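Local coordinates for 3-Hydroxyacyl-CoA dehydrogenase (Ralstonia eutropha H16, PDB 4PZC), which catalyses the NAD-dependent oxidation of (S)-3-hydroxyacyl-CoA thioesters, 3-hydroxybutyryl-CoA among them, to the corresponding 3-oxoacyl-CoA, at residues 2-15 / 79-91. Sequence-based numbering, arbitrary orientation.
Sequences SIRTVGIVGAGTMG and DLKATDIVIEAAT
D84 packs against I3-T5, at the start of strand 5-9, through CB, CG and OD2. Its CB lies 3.3 Å from T5 O and also packs against I3 CG2; CG lies 3.4 Å from T5 O, placed beside its own backbone N by chi1 of -52°. At the tip, OD1 stays more distant, 4.2 Å from both S2 O and T5 O, while OD2 accepts T5 N at 2.6 Å, nearly straight at 168° but 47° out of the carboxylate plane. R4 N is modelled too close to OD2 for a second bond to be more than doubtful. D84 N returns a bond to T5 O, so T5 and D84 are joined in both directions.

Beyond this, strands 5-9 and 85-88 run parallel: G7 N reaches I85 O, I87 N reaches G7 O (3.0 Å), V9 N reaches I87 O, and A89 N closes the row on V9 O (2.8 Å). V6 CG1 touches I87 CD1 on one face; on the other, V9 CG2 meets L80 CD1 at 4.0 Å, the two side chains about perpendicular.

These are central strands of the Rossmann sheet, and the first leads into the glycine-rich loop and helix start G10-G15, a predicted NAD(+) site where T13 and M14 are seen to bind cofactor. The T5 N-H on OD2 would favour the carboxylate form of D84.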
loop_
_atom_site.group_PDB
_atom_site.type_symbol
_atom_site.label_atom_id
_atom_site.label_comp_id
_atom_site.label_asym_id
_atom_site.label_seq_id
_atom_site.Cartn_x
_atom_site.Cartn_y
_atom_site.Cartn_z
ATOM N N SER A 2 10.080 -25.296 28.764
ATOM C CA SER A 2 9.658 -23.898 28.473
ATOM C C SER A 2 10.782 -23.142 27.735
ATOM O O SER A 2 11.810 -23.730 27.384
ATOM C CB SER A 2 9.282 -23.198 29.793
ATOM O OG SER A 2 8.183 -22.318 29.629
ATOM N N ILE A 3 10.564 -21.851 27.481
ATOM C CA ILE A 3 11.616 -20.947 26.993
ATOM C C ILE A 3 11.694 -19.718 27.897
ATOM O O ILE A 3 10.801 -18.876 27.863
ATOM C CB ILE A 3 11.355 -20.443 25.551
ATOM C CG1 ILE A 3 11.456 -21.581 24.536
ATOM C CG2 ILE A 3 12.354 -19.351 25.174
ATOM C CD1 ILE A 3 11.087 -21.168 23.126
ATOM N N ARG A 4 12.745 -19.619 28.707
ATOM C CA ARG A 4 13.013 -18.393 29.474
ATOM C C ARG A 4 14.378 -17.742 29.140
ATOM O O ARG A 4 14.661 -16.616 29.580
ATOM C CB ARG A 4 12.851 -18.658 30.987
ATOM C CG ARG A 4 11.437 -18.375 31.522
ATOM C CD ARG A 4 11.213 -18.748 32.998
ATOM N NE ARG A 4 12.440 -18.852 33.802
ATOM C CZ ARG A 4 13.098 -17.836 34.370
ATOM N NH1 ARG A 4 12.678 -16.581 34.248
ATOM N NH2 ARG A 4 14.198 -18.080 35.069
ATOM N N THR A 5 15.192 -18.424 28.332
ATOM C CA THR A 5 16.501 -17.921 27.936
ATOM C C THR A 5 16.744 -18.014 26.429
ATOM O O THR A 5 16.844 -19.115 25.886
ATOM C CB THR A 5 17.619 -18.693 28.637
ATOM O OG1 THR A 5 17.373 -18.687 30.041
ATOM C CG2 THR A 5 18.981 -18.039 28.359
ATOM N N VAL A 6 16.890 -16.847 25.790
ATOM C CA VAL A 6 17.023 -16.708 24.330
ATOM C C VAL A 6 18.424 -16.295 23.873
ATOM O O VAL A 6 18.889 -15.175 24.153
ATOM C CB VAL A 6 16.048 -15.639 23.793
ATOM C CG1 VAL A 6 16.377 -15.239 22.357
ATOM C CG2 VAL A 6 14.619 -16.141 23.903
ATOM N N GLY A 7 19.070 -17.195 23.133
ATOM C CA GLY A 7 20.296 -16.867 22.414
ATOM C C GLY A 7 20.062 -15.832 21.316
ATOM O O GLY A 7 19.018 -15.837 20.655
ATOM N N ILE A 8 21.024 -14.923 21.153
ATOM C CA ILE A 8 21.063 -14.009 20.013
ATOM C C ILE A 8 22.477 -13.942 19.468
ATOM O O ILE A 8 23.397 -13.608 20.212
ATOM C CB ILE A 8 20.651 -12.588 20.409
ATOM C CG1 ILE A 8 19.205 -12.596 20.887
ATOM C CG2 ILE A 8 20.823 -11.632 19.228
ATOM C CD1 ILE A 8 18.648 -11.231 21.222
ATOM N N VAL A 9 22.655 -14.254 18.188
ATOM C CA VAL A 9 23.930 -13.975 17.540
ATOM C C VAL A 9 23.779 -12.693 16.756
ATOM O O VAL A 9 22.899 -12.584 15.908
ATOM C CB VAL A 9 24.409 -15.110 16.608
ATOM C CG1 VAL A 9 25.635 -14.676 15.812
ATOM C CG2 VAL A 9 24.743 -16.360 17.409
ATOM N N GLY A 10 24.660 -11.737 17.029
ATOM C CA GLY A 10 24.603 -10.430 16.399
ATOM C C GLY A 10 24.096 -9.419 17.402
ATOM O O GLY A 10 23.032 -9.596 17.999
ATOM N N ALA A 11 24.878 -8.367 17.598
ATOM C CA ALA A 11 24.530 -7.291 18.509
ATOM C C ALA A 11 24.301 -5.972 17.767
ATOM O O ALA A 11 24.207 -4.927 18.405
ATOM C CB ALA A 11 25.628 -7.127 19.542
ATOM N N GLY A 12 24.207 -6.020 16.435
ATOM C CA GLY A 12 23.825 -4.852 15.627
ATOM C C GLY A 12 22.359 -4.490 15.814
ATOM O O GLY A 12 21.737 -4.851 16.809
ATOM N N THR A 13 21.786 -3.802 14.844
ATOM C CA THR A 13 20.506 -3.161 15.056
ATOM C C THR A 13 19.372 -4.111 15.404
ATOM O O THR A 13 18.618 -3.869 16.362
ATOM C CB THR A 13 20.100 -2.379 13.815
ATOM O OG1 THR A 13 21.228 -1.622 13.367
ATOM C CG2 THR A 13 18.928 -1.459 14.145
ATOM N N MET A 14 19.239 -5.168 14.602
ATOM C CA MET A 14 18.259 -6.207 14.868
ATOM C C MET A 14 18.580 -6.861 16.202
ATOM O O MET A 14 17.731 -6.950 17.082
ATOM C CB MET A 14 18.283 -7.281 13.776
ATOM C CG MET A 14 17.721 -6.868 12.425
ATOM S SD MET A 14 15.994 -6.343 12.465
ATOM C CE MET A 14 16.184 -4.569 12.261
ATOM N N GLY A 15 19.823 -7.313 16.330
ATOM C CA GLY A 15 20.312 -8.002 17.524
ATOM C C GLY A 15 19.801 -7.439 18.825
ATOM O O GLY A 15 19.006 -8.087 19.492
ATOM N N ASP A 79 28.286 -19.865 25.417
ATOM C CA ASP A 79 27.246 -19.340 26.323
ATOM C C ASP A 79 25.836 -19.690 25.827
ATOM O O ASP A 79 24.867 -19.693 26.582
ATOM C CB ASP A 79 27.427 -17.824 26.534
ATOM C CG ASP A 79 28.704 -17.489 27.338
ATOM O OD1 ASP A 79 29.493 -18.411 27.617
ATOM O OD2 ASP A 79 28.939 -16.316 27.693
ATOM N N LEU A 80 25.763 -20.047 24.553
ATOM C CA LEU A 80 24.526 -20.492 23.926
ATOM C C LEU A 80 24.087 -21.901 24.351
ATOM O O LEU A 80 23.015 -22.355 23.943
ATOM C CB LEU A 80 24.671 -20.407 22.398
ATOM C CG LEU A 80 25.082 -19.012 21.893
ATOM C CD1 LEU A 80 25.215 -18.959 20.377
ATOM C CD2 LEU A 80 24.104 -17.955 22.387
ATOM N N LYS A 81 24.902 -22.593 25.149
ATOM C CA LYS A 81 24.441 -23.806 25.827
ATOM C C LYS A 81 23.422 -23.438 26.926
ATOM O O LYS A 81 22.486 -24.192 27.187
ATOM C CB LYS A 81 25.602 -24.600 26.440
ATOM C CG LYS A 81 26.529 -25.310 25.454
ATOM C CD LYS A 81 27.467 -26.302 26.164
ATOM C CE LYS A 81 28.681 -26.693 25.329
ATOM N NZ LYS A 81 28.403 -27.890 24.491
ATOM N N ALA A 82 23.582 -22.273 27.553
ATOM C CA ALA A 82 22.641 -21.833 28.604
ATOM C C ALA A 82 21.261 -21.403 28.067
ATOM O O ALA A 82 20.459 -20.855 28.821
ATOM C CB ALA A 82 23.252 -20.690 29.405
ATOM N N THR A 83 20.976 -21.664 26.790
ATOM C CA THR A 83 19.875 -21.016 26.098
ATOM C C THR A 83 18.857 -22.020 25.605
ATOM O O THR A 83 19.216 -23.136 25.236
ATOM C CB THR A 83 20.401 -20.227 24.890
ATOM O OG1 THR A 83 21.112 -21.105 24.014
ATOM C CG2 THR A 83 21.345 -19.126 25.347
ATOM N N ASP A 84 17.589 -21.604 25.591
ATOM C CA ASP A 84 16.469 -22.430 25.101
ATOM C C ASP A 84 16.403 -22.426 23.568
ATOM O O ASP A 84 15.999 -23.406 22.959
ATOM C CB ASP A 84 15.125 -21.936 25.674
ATOM C CG ASP A 84 15.144 -21.793 27.206
ATOM O OD1 ASP A 84 15.782 -22.615 27.900
ATOM O OD2 ASP A 84 14.518 -20.844 27.724
ATOM N N ILE A 85 16.822 -21.320 22.957
ATOM C CA ILE A 85 16.710 -21.105 21.513
ATOM C C ILE A 85 17.660 -19.978 21.071
ATOM O O ILE A 85 17.928 -19.039 21.841
ATOM C CB ILE A 85 15.264 -20.721 21.139
ATOM C CG1 ILE A 85 15.193 -20.121 19.731
ATOM C CG2 ILE A 85 14.714 -19.696 22.125
ATOM C CD1 ILE A 85 13.789 -19.982 19.186
ATOM N N VAL A 86 18.144 -20.062 19.831
ATOM C CA VAL A 86 19.102 -19.095 19.301
ATOM C C VAL A 86 18.634 -18.424 17.996
ATOM O O VAL A 86 18.252 -19.095 17.030
ATOM C CB VAL A 86 20.463 -19.767 19.058
ATOM C CG1 VAL A 86 21.569 -18.719 18.962
ATOM C CG2 VAL A 86 20.768 -20.761 20.175
ATOM N N ILE A 87 18.701 -17.093 17.979
ATOM C CA ILE A 87 18.268 -16.290 16.855
ATOM C C ILE A 87 19.503 -15.688 16.239
ATOM O O ILE A 87 20.104 -14.772 16.819
ATOM C CB ILE A 87 17.363 -15.119 17.293
ATOM C CG1 ILE A 87 16.036 -15.629 17.865
ATOM C CG2 ILE A 87 17.100 -14.175 16.120
ATOM C CD1 ILE A 87 15.264 -14.568 18.622
ATOM N N GLU A 88 19.890 -16.200 15.074
ATOM C CA GLU A 88 20.973 -15.590 14.339
ATOM C C GLU A 88 20.384 -14.357 13.709
ATOM O O GLU A 88 19.335 -14.412 13.072
ATOM C CB GLU A 88 21.584 -16.521 13.293
ATOM C CG GLU A 88 22.684 -15.843 12.468
ATOM C CD GLU A 88 22.119 -14.965 11.384
ATOM O OE1 GLU A 88 21.503 -15.547 10.476
ATOM O OE2 GLU A 88 22.245 -13.715 11.454
ATOM N N ALA A 89 21.083 -13.247 13.907
ATOM C CA ALA A 89 20.590 -11.935 13.546
ATOM C C ALA A 89 21.789 -11.066 13.185
ATOM O O ALA A 89 21.836 -9.872 13.475
ATOM C CB ALA A 89 19.814 -11.347 14.718
ATOM N N ALA A 90 22.762 -11.673 12.531
ATOM C CA ALA A 90 24.069 -11.061 12.441
ATOM C C ALA A 90 24.472 -10.762 11.040
ATOM O O ALA A 90 25.202 -9.798 10.844
ATOM C CB ALA A 90 25.103 -11.946 13.086
ATOM N N THR A 91 24.053 -11.580 10.067
ATOM C CA THR A 91 24.264 -11.199 8.667
ATOM C C THR A 91 23.299 -11.765 7.627
ATOM O O THR A 91 22.665 -12.795 7.821
ATOM C CB THR A 91 25.704 -11.511 8.207
ATOM O OG1 THR A 91 26.149 -10.504 7.281
ATOM C CG2 THR A 91 25.801 -12.900 7.572
#